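Local coordinates for protein BtGH115A (Bacteroides thetaiotaomicron, PDB 5BY3) that probably hydrolyses glycosidic bonds as a family GH115 4-O-methyl-alpha-glucuronidase with specificity for decorated arabinogalactans, at residues 685-699 with 765-777. Numbering follows the deposited sequence.
Sequences LKTDSVEVDIRLLPN and GVILDQVMLYEVN. With SO4 (sulfate ion), chain B.
R695 and Q770 face each other as a hydrogen-bonded pair between antiparallel strands 689-696 and 766-772 in the C-terminal beta domain, where a classic beta bulge interrupts the pairing. The evidence is R695 O, which accepts both Q770 N at 3.1 Å and D769 N at 2.8 Å from the same face of its carbonyl plane; D769 and Q770 thus share one partner, and the register slips by one before L696 pairs with L768. The two strands also divide the side chains between two faces. On the apolar one, toward strand 708-713, I694 CG2 meets L768 CD1 at 3.7 Å with the chains crossing at about a right angle, and the V692 side chain lies alongside that of L773, just beyond the second strand, pointing the same way, CG2 to CD1.

The other face is largely polar. R695 packs its CB against Q770 CB (3.8 Å), then bends sharply at chi2 (-17°), which turns its guanidinium back along its own strand to D693. There NE binds D693 OD1 at 2.8 Å; the oxygen lies in the guanidinium plane, while NE comes to it from above the carboxylate plane. M772 CE, a selenomethionine methyl, lies over one guanidinium face, while NH2 grips O1 of a sulfate, probably from the crystallisation liquor, at the group's edge; NH1 also bonds Q740, which Q770 and D769 share. A leucine in place of R695 would probably leave the D693 carboxylate without its close ion-pair mate, with a long, weak pairing to K744 remaining. D693 CG stands anti to the backbone N (chi1 -171°), a setting that carries OD2 to the edge of the Y774 ring, 3.7 Å from CE2, with carboxylate and ring planes 39° apart.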
loop_
_atom_site.group_PDB
_atom_site.type_symbol
_atom_site.label_atom_id
_atom_site.label_comp_id
_atom_site.label_asym_id
_atom_site.label_seq_id
_atom_site.Cartn_x
_atom_site.Cartn_y
_atom_site.Cartn_z
ATOM N N LEU A 685 12.460 40.312 18.721
ATOM C CA LEU A 685 11.615 40.696 17.577
ATOM C C LEU A 685 11.283 42.199 17.559
ATOM O O LEU A 685 11.438 42.885 18.576
ATOM C CB LEU A 685 10.299 39.909 17.581
ATOM C CG LEU A 685 10.275 38.380 17.725
ATOM C CD1 LEU A 685 8.831 37.901 17.792
ATOM C CD2 LEU A 685 11.063 37.640 16.643
ATOM N N LYS A 686 10.827 42.695 16.402
ATOM C CA LYS A 686 10.150 43.997 16.300
ATOM C C LYS A 686 8.660 43.728 16.593
ATOM O O LYS A 686 8.325 42.679 17.153
ATOM C CB LYS A 686 10.364 44.612 14.909
ATOM C CG LYS A 686 11.802 44.553 14.394
ATOM C CD LYS A 686 11.956 45.334 13.099
ATOM C CE LYS A 686 13.253 44.989 12.365
ATOM N NZ LYS A 686 13.141 43.762 11.518
ATOM N N THR A 687 7.776 44.662 16.244
ATOM C CA THR A 687 6.308 44.426 16.194
ATOM C C THR A 687 5.582 43.900 17.460
ATOM O O THR A 687 6.140 43.178 18.296
ATOM C CB THR A 687 5.873 43.567 14.966
ATOM O OG1 THR A 687 5.819 42.170 15.323
ATOM C CG2 THR A 687 6.779 43.814 13.715
ATOM N N ASP A 688 4.302 44.260 17.530
ATOM C CA ASP A 688 3.381 43.976 18.638
ATOM C C ASP A 688 3.197 42.463 18.940
ATOM O O ASP A 688 3.158 42.037 20.106
ATOM C CB ASP A 688 2.034 44.667 18.285
ATOM C CG ASP A 688 0.951 44.555 19.383
ATOM O OD1 ASP A 688 1.262 44.284 20.563
ATOM O OD2 ASP A 688 -0.242 44.769 19.053
ATOM N N SER A 689 3.108 41.666 17.877
ATOM C CA SER A 689 2.589 40.300 17.956
ATOM C C SER A 689 3.442 39.345 17.139
ATOM O O SER A 689 4.333 39.783 16.404
ATOM C CB SER A 689 1.130 40.264 17.453
ATOM O OG SER A 689 0.211 40.692 18.445
ATOM N N VAL A 690 3.148 38.046 17.284
ATOM C CA VAL A 690 3.805 36.943 16.540
ATOM C C VAL A 690 2.766 35.982 15.952
ATOM O O VAL A 690 1.802 35.609 16.644
ATOM C CB VAL A 690 4.850 36.168 17.413
ATOM C CG1 VAL A 690 4.217 35.552 18.662
ATOM C CG2 VAL A 690 5.582 35.115 16.596
ATOM N N GLU A 691 2.962 35.592 14.685
ATOM C CA GLU A 691 2.095 34.580 14.054
ATOM C C GLU A 691 2.761 33.217 14.125
ATOM O O GLU A 691 3.746 32.971 13.451
ATOM C CB GLU A 691 1.752 34.945 12.595
ATOM C CG GLU A 691 0.574 34.159 12.004
ATOM C CD GLU A 691 0.569 34.133 10.478
ATOM O OE1 GLU A 691 0.253 35.158 9.841
ATOM O OE2 GLU A 691 0.887 33.075 9.906
ATOM N N VAL A 692 2.227 32.326 14.937
ATOM C CA VAL A 692 2.803 30.981 15.041
ATOM C C VAL A 692 2.116 30.024 14.084
ATOM O O VAL A 692 0.913 29.842 14.169
ATOM C CB VAL A 692 2.769 30.468 16.497
ATOM C CG1 VAL A 692 3.437 29.093 16.614
ATOM C CG2 VAL A 692 3.448 31.491 17.393
ATOM N N ASP A 693 2.907 29.412 13.199
ATOM C CA ASP A 693 2.455 28.576 12.073
ATOM C C ASP A 693 2.978 27.171 12.339
ATOM O O ASP A 693 4.166 26.918 12.255
ATOM C CB ASP A 693 3.047 29.165 10.785
ATOM C CG ASP A 693 2.487 28.541 9.503
ATOM O OD1 ASP A 693 1.783 27.510 9.578
ATOM O OD2 ASP A 693 2.805 29.077 8.400
ATOM N N ILE A 694 2.083 26.276 12.704
ATOM C CA ILE A 694 2.436 24.934 13.168
ATOM C C ILE A 694 1.929 23.917 12.149
ATOM O O ILE A 694 0.756 23.948 11.757
ATOM C CB ILE A 694 1.839 24.627 14.562
ATOM C CG1 ILE A 694 2.304 25.663 15.577
ATOM C CG2 ILE A 694 2.238 23.236 15.039
ATOM C CD1 ILE A 694 1.535 25.626 16.878
ATOM N N ARG A 695 2.825 23.042 11.710
ATOM C CA ARG A 695 2.532 22.093 10.669
ATOM C C ARG A 695 2.686 20.702 11.286
ATOM O O ARG A 695 3.701 20.391 11.938
ATOM C CB ARG A 695 3.525 22.241 9.526
ATOM C CG ARG A 695 3.460 23.405 8.524
ATOM C CD ARG A 695 2.185 24.212 8.416
ATOM N NE ARG A 695 2.384 25.477 7.674
ATOM C CZ ARG A 695 2.645 25.596 6.363
ATOM N NH1 ARG A 695 2.789 24.526 5.575
ATOM N NH2 ARG A 695 2.780 26.808 5.823
ATOM N N LEU A 696 1.667 19.868 11.097
ATOM C CA LEU A 696 1.623 18.553 11.705
ATOM C C LEU A 696 1.223 17.529 10.664
ATOM O O LEU A 696 0.678 17.866 9.615
ATOM C CB LEU A 696 0.643 18.498 12.883
ATOM C CG LEU A 696 0.730 19.567 13.969
ATOM C CD1 LEU A 696 -0.439 20.543 13.813
ATOM C CD2 LEU A 696 0.712 18.867 15.319
ATOM N N LEU A 697 1.503 16.267 10.960
ATOM C CA LEU A 697 1.050 15.180 10.107
ATOM C C LEU A 697 -0.469 15.189 10.218
ATOM O O LEU A 697 -0.981 15.195 11.357
ATOM C CB LEU A 697 1.627 13.836 10.575
ATOM C CG LEU A 697 1.464 12.650 9.618
ATOM C CD1 LEU A 697 2.284 12.867 8.358
ATOM C CD2 LEU A 697 1.803 11.317 10.309
ATOM N N PRO A 698 -1.190 15.237 9.066
ATOM C CA PRO A 698 -2.651 15.229 9.133
ATOM C C PRO A 698 -3.217 13.817 9.435
ATOM O O PRO A 698 -4.202 13.386 8.820
ATOM C CB PRO A 698 -3.058 15.691 7.745
ATOM C CG PRO A 698 -1.987 15.109 6.845
ATOM C CD PRO A 698 -0.716 15.060 7.674
ATOM N N ASN A 699 -2.646 13.112 10.415
ATOM C CA ASN A 699 -3.197 11.807 10.745
ATOM C C ASN A 699 -4.501 11.957 11.600
ATOM O O ASN A 699 -4.930 13.102 11.921
ATOM C CB ASN A 699 -2.145 10.911 11.387
ATOM C CG ASN A 699 -1.757 11.380 12.760
ATOM O OD1 ASN A 699 -2.403 11.027 13.726
ATOM N ND2 ASN A 699 -0.723 12.194 12.854
ATOM N N GLY A 765 -1.401 10.294 19.169
ATOM C CA GLY A 765 -0.540 10.282 17.963
ATOM C C GLY A 765 -0.316 11.627 17.292
ATOM O O GLY A 765 -0.750 11.836 16.143
ATOM N N VAL A 766 0.357 12.528 18.022
ATOM C CA VAL A 766 0.582 13.930 17.619
ATOM C C VAL A 766 1.952 14.007 16.993
ATOM O O VAL A 766 2.966 13.709 17.662
ATOM C CB VAL A 766 0.587 14.870 18.835
ATOM C CG1 VAL A 766 1.048 16.278 18.475
ATOM C CG2 VAL A 766 -0.784 14.886 19.496
ATOM N N ILE A 767 2.013 14.389 15.720
ATOM C CA ILE A 767 3.310 14.351 15.074
ATOM C C ILE A 767 3.588 15.698 14.469
ATOM O O ILE A 767 2.890 16.112 13.532
ATOM C CB ILE A 767 3.410 13.219 14.032
ATOM C CG1 ILE A 767 3.334 11.872 14.721
ATOM C CG2 ILE A 767 4.727 13.287 13.276
ATOM C CD1 ILE A 767 2.445 10.896 13.981
ATOM N N LEU A 768 4.601 16.364 15.029
ATOM C CA LEU A 768 5.035 17.678 14.580
ATOM C C LEU A 768 5.936 17.569 13.364
ATOM O O LEU A 768 6.809 16.706 13.308
ATOM C CB LEU A 768 5.733 18.445 15.722
ATOM C CG LEU A 768 6.187 19.885 15.392
ATOM C CD1 LEU A 768 5.042 20.875 15.208
ATOM C CD2 LEU A 768 7.184 20.409 16.421
ATOM N N ASP A 769 5.713 18.459 12.401
ATOM C CA ASP A 769 6.496 18.532 11.163
ATOM C C ASP A 769 7.290 19.824 11.128
ATOM O O ASP A 769 8.496 19.779 11.114
ATOM C CB ASP A 769 5.590 18.430 9.918
ATOM C CG ASP A 769 6.326 17.904 8.695
ATOM O OD1 ASP A 769 7.398 17.343 8.906
ATOM O OD2 ASP A 769 5.840 18.007 7.535
ATOM N N GLN A 770 6.621 20.971 11.102
ATOM C CA GLN A 770 7.312 22.268 11.036
ATOM C C GLN A 770 6.706 23.282 11.980
ATOM O O GLN A 770 5.571 23.128 12.415
ATOM C CB GLN A 770 7.290 22.830 9.630
ATOM C CG GLN A 770 7.999 21.929 8.625
ATOM C CD GLN A 770 7.806 22.361 7.182
ATOM O OE1 GLN A 770 6.684 22.399 6.674
ATOM N NE2 GLN A 770 8.895 22.699 6.519
ATOM N N VAL A 771 7.483 24.304 12.308
ATOM C CA VAL A 771 7.022 25.490 13.013
ATOM C C VAL A 771 7.673 26.700 12.314
ATOM O O VAL A 771 8.885 26.686 12.061
ATOM C CB VAL A 771 7.428 25.477 14.508
ATOM C CG1 VAL A 771 6.906 26.731 15.192
ATOM C CG2 VAL A 771 6.884 24.246 15.250
HETATM N N MSE A 772 6.874 27.723 11.986
HETATM C CA MSE A 772 7.405 29.021 11.518
HETATM C C MSE A 772 6.908 30.193 12.357
HETATM O O MSE A 772 5.912 30.080 13.076
HETATM C CB MSE A 772 7.145 29.214 10.040
HETATM C CG MSE A 772 7.913 28.195 9.202
HETATM SE SE MSE A 772 6.761 26.641 8.843
HETATM C CE MSE A 772 7.083 26.397 6.911
ATOM N N LEU A 773 7.600 31.330 12.279
ATOM C CA LEU A 773 7.310 32.448 13.202
ATOM C C LEU A 773 6.636 33.736 12.684
ATOM O O LEU A 773 5.621 34.105 13.243
ATOM C CB LEU A 773 8.403 32.659 14.266
ATOM C CG LEU A 773 7.972 32.324 15.718
ATOM C CD1 LEU A 773 7.184 31.038 15.947
ATOM C CD2 LEU A 773 9.161 32.347 16.664
ATOM N N TYR A 774 7.169 34.430 11.680
ATOM C CA TYR A 774 6.502 35.679 11.134
ATOM C C TYR A 774 6.118 36.817 12.123
ATOM O O TYR A 774 5.253 36.641 13.002
ATOM C CB TYR A 774 5.270 35.364 10.236
ATOM C CG TYR A 774 5.493 34.231 9.260
ATOM C CD1 TYR A 774 6.293 34.397 8.109
ATOM C CD2 TYR A 774 4.928 32.979 9.503
ATOM C CE1 TYR A 774 6.515 33.333 7.227
ATOM C CE2 TYR A 774 5.134 31.925 8.634
ATOM C CZ TYR A 774 5.934 32.095 7.512
ATOM O OH TYR A 774 6.095 31.015 6.687
ATOM N N GLU A 775 6.715 37.995 11.922
ATOM C CA GLU A 775 6.442 39.181 12.763
ATOM C C GLU A 775 4.963 39.623 12.861
ATOM O O GLU A 775 4.291 39.202 13.800
ATOM C CB GLU A 775 7.417 40.330 12.460
ATOM C CG GLU A 775 8.485 40.469 13.546
ATOM C CD GLU A 775 9.885 40.812 13.044
ATOM O OE1 GLU A 775 10.850 40.423 13.745
ATOM O OE2 GLU A 775 10.032 41.478 11.991
ATOM N N VAL A 776 4.464 40.436 11.921
ATOM C CA VAL A 776 3.019 40.855 11.849
ATOM C C VAL A 776 2.444 41.718 13.006
ATOM O O VAL A 776 2.874 41.606 14.156
ATOM C CB VAL A 776 2.040 39.682 11.512
ATOM C CG1 VAL A 776 2.680 38.673 10.565
ATOM C CG2 VAL A 776 1.493 39.000 12.763
ATOM N N ASN A 777 1.434 42.537 12.685
ATOM C CA ASN A 777 0.856 43.515 13.640
ATOM C C ASN A 777 -0.615 43.352 14.055
ATOM O O ASN A 777 -0.924 43.255 15.250
ATOM C CB ASN A 777 1.150 44.955 13.180
ATOM C CG ASN A 777 2.468 45.470 13.733
ATOM O OD1 ASN A 777 3.425 45.704 12.990
ATOM N ND2 ASN A 777 2.539 45.611 15.057
HETATM S S SO4 B . 2.827 26.636 1.766
HETATM O O1 SO4 B . 2.522 26.656 3.220
HETATM O O2 SO4 B . 2.185 27.790 1.078
HETATM O O3 SO4 B . 4.295 26.682 1.565
HETATM O O4 SO4 B . 2.263 25.398 1.184
HETATM O O HOH W 1 -0.219 14.552 13.786
#